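Side-chain contact in flagellar motor switch protein FliG (Thermotoga maritima, PDB 5TDY), which probably forms part of a switch complex at the base of the flagellar basal body, contacting chemotaxis proteins and the motor components that determine rotation direction: residues 30-33 and 34-37. Numbering follows the deposited sequence.
Sequences HLDE and ETVE
The side chains of D32, the N-cap residue of helix 33-44, and T35 meet at about a right angle in its first turn. One carboxylate oxygen does the capping: D32 OD1 accepts from T35 N at 2.8 Å, a nearly straight bond that meets the oxygen almost in line with its C-O bond. D32 OD1 also accepts the hydroxyl proton of T35 OG1 at 2.7 Å, this donor standing 39° above the carboxylate plane, so two donors of one residue grip a single oxygen. With CG between the backbone N and the carbonyl carbon (chi1 55°), the D32 carboxylate turns OD1 to the T35 N-H. An alanine here removes the hydroxyl and CG2, and is likely to leave D32 OD1 without its second donor and the carboxylate freer to turn. Regular helix bonding starts at the cap residue itself: V36 N donates to D32 O at 3.0 Å, and E37 N to E33 O at 3.1 Å. L31 CB and V36 CG2 meet at 3.9 Å across the N-cap, at the positions of a hydrophobic staple. An aromatic side chain of the other protein's chain packs on T35, and a basic one on L31. Within this N-terminal domain of FliG, the cap ends the short loop from helix 21-28 and launches helix 33-44.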
ATOM      1  N   HIS B  30      13.130 -12.114  -3.075  1.00 14.70           N
ATOM      2  CA  HIS B  30      12.092 -13.017  -3.550  1.00 18.37           C
ATOM      3  C   HIS B  30      11.868 -12.903  -5.046  1.00 18.29           C
ATOM      4  O   HIS B  30      10.972 -13.567  -5.570  1.00 21.61           O
ATOM      5  CB  HIS B  30      10.775 -12.749  -2.819  1.00 18.87           C
ATOM      6  CG  HIS B  30      10.843 -13.040  -1.359  1.00 21.31           C
ATOM      7  ND1 HIS B  30      10.484 -14.261  -0.829  1.00 18.32           N
ATOM      8  CD2 HIS B  30      11.262 -12.283  -0.318  1.00 19.00           C
ATOM      9  CE1 HIS B  30      10.671 -14.241   0.478  1.00 21.25           C
ATOM     10  NE2 HIS B  30      11.140 -13.052   0.815  1.00 22.66           N
ATOM     11  N   LEU B  31      12.651 -12.070  -5.728  1.00 17.82           N
ATOM     12  CA  LEU B  31      12.536 -11.818  -7.155  1.00 18.67           C
ATOM     13  C   LEU B  31      13.813 -12.263  -7.845  1.00 20.86           C
ATOM     14  O   LEU B  31      14.891 -12.248  -7.245  1.00 19.26           O
ATOM     15  CB  LEU B  31      12.292 -10.335  -7.434  1.00 14.81           C
ATOM     16  CG  LEU B  31      11.052  -9.799  -6.705  1.00 20.76           C
ATOM     17  CD1 LEU B  31      10.930  -8.296  -6.847  1.00 22.32           C
ATOM     18  CD2 LEU B  31       9.792 -10.489  -7.234  1.00 20.16           C
ATOM     19  N   ASP B  32      13.694 -12.646  -9.113  1.00 22.79           N
ATOM     20  CA  ASP B  32      14.881 -13.095  -9.820  1.00 25.51           C
ATOM     21  C   ASP B  32      15.768 -11.912 -10.196  1.00 29.55           C
ATOM     22  O   ASP B  32      15.385 -10.741 -10.095  1.00 22.42           O
ATOM     23  CB  ASP B  32      14.508 -13.913 -11.061  1.00 28.89           C
ATOM     24  CG  ASP B  32      13.576 -13.181 -11.988  1.00 30.63           C
ATOM     25  OD1 ASP B  32      13.926 -12.074 -12.435  1.00 30.54           O
ATOM     26  OD2 ASP B  32      12.490 -13.719 -12.283  1.00 42.78           O
ATOM     27  N   GLU B  33      16.976 -12.259 -10.647  1.00 23.48           N
ATOM     28  CA  GLU B  33      18.021 -11.278 -10.914  1.00 29.43           C
ATOM     29  C   GLU B  33      17.585 -10.249 -11.951  1.00 23.78           C
ATOM     30  O   GLU B  33      17.794  -9.045 -11.763  1.00 19.14           O
ATOM     31  CB  GLU B  33      19.292 -12.003 -11.376  1.00 33.05           C
ATOM     32  CG  GLU B  33      20.002 -12.877 -10.313  1.00 41.56           C
ATOM     33  CD  GLU B  33      19.111 -13.928  -9.615  1.00 54.14           C
ATOM     34  OE1 GLU B  33      19.205 -14.043  -8.373  1.00 57.93           O
ATOM     35  OE2 GLU B  33      18.331 -14.640 -10.294  1.00 48.74           O
ATOM     36  N   GLU B  34      16.957 -10.701 -13.047  1.00 24.87           N
ATOM     37  CA  GLU B  34      16.590  -9.778 -14.120  1.00 30.30           C
ATOM     38  C   GLU B  34      15.467  -8.836 -13.694  1.00 30.47           C
ATOM     39  O   GLU B  34      15.460  -7.663 -14.082  1.00 25.76           O
ATOM     40  CB  GLU B  34      16.196 -10.553 -15.381  1.00 28.58           C
ATOM     41  CG  GLU B  34      15.333  -9.769 -16.377  1.00 42.32           C
ATOM     42  CD  GLU B  34      16.103  -8.741 -17.229  1.00 54.00           C
ATOM     43  OE1 GLU B  34      15.794  -8.656 -18.443  1.00 51.37           O
ATOM     44  OE2 GLU B  34      16.993  -8.015 -16.703  1.00 41.94           O
ATOM     45  N   THR B  35      14.496  -9.333 -12.929  1.00 23.88           N
ATOM     46  CA  THR B  35      13.453  -8.465 -12.399  1.00 20.57           C
ATOM     47  C   THR B  35      14.057  -7.382 -11.512  1.00 20.88           C
ATOM     48  O   THR B  35      13.709  -6.198 -11.623  1.00 22.48           O
ATOM     49  CB  THR B  35      12.442  -9.296 -11.604  1.00 24.13           C
ATOM     50  OG1 THR B  35      11.916 -10.337 -12.431  1.00 25.37           O
ATOM     51  CG2 THR B  35      11.312  -8.428 -11.083  1.00 18.70           C
ATOM     52  N   VAL B  36      14.972  -7.782 -10.624  1.00 18.29           N
ATOM     53  CA  VAL B  36      15.597  -6.848  -9.691  1.00 19.78           C
ATOM     54  C   VAL B  36      16.318  -5.737 -10.444  1.00 17.36           C
ATOM     55  O   VAL B  36      16.292  -4.573 -10.031  1.00 13.56           O
ATOM     56  CB  VAL B  36      16.539  -7.609  -8.739  1.00 23.08           C
ATOM     57  CG1 VAL B  36      17.350  -6.644  -7.854  1.00 23.68           C
ATOM     58  CG2 VAL B  36      15.736  -8.583  -7.874  1.00 19.69           C
ATOM     59  N   GLU B  37      16.957  -6.073 -11.571  1.00 16.54           N
ATOM     60  CA  GLU B  37      17.719  -5.068 -12.305  1.00 21.75           C
ATOM     61  C   GLU B  37      16.796  -4.032 -12.929  1.00 17.73           C
ATOM     62  O   GLU B  37      17.113  -2.836 -12.951  1.00 19.02           O
ATOM     63  CB  GLU B  37      18.584  -5.727 -13.384  1.00 21.12           C
ATOM     64  CG  GLU B  37      19.849  -6.377 -12.870  1.00 27.13           C
ATOM     65  CD  GLU B  37      20.967  -5.376 -12.672  1.00 39.22           C
ATOM     66  OE1 GLU B  37      21.267  -4.626 -13.630  1.00 50.91           O
ATOM     67  OE2 GLU B  37      21.543  -5.333 -11.561  1.00 48.44           O
TER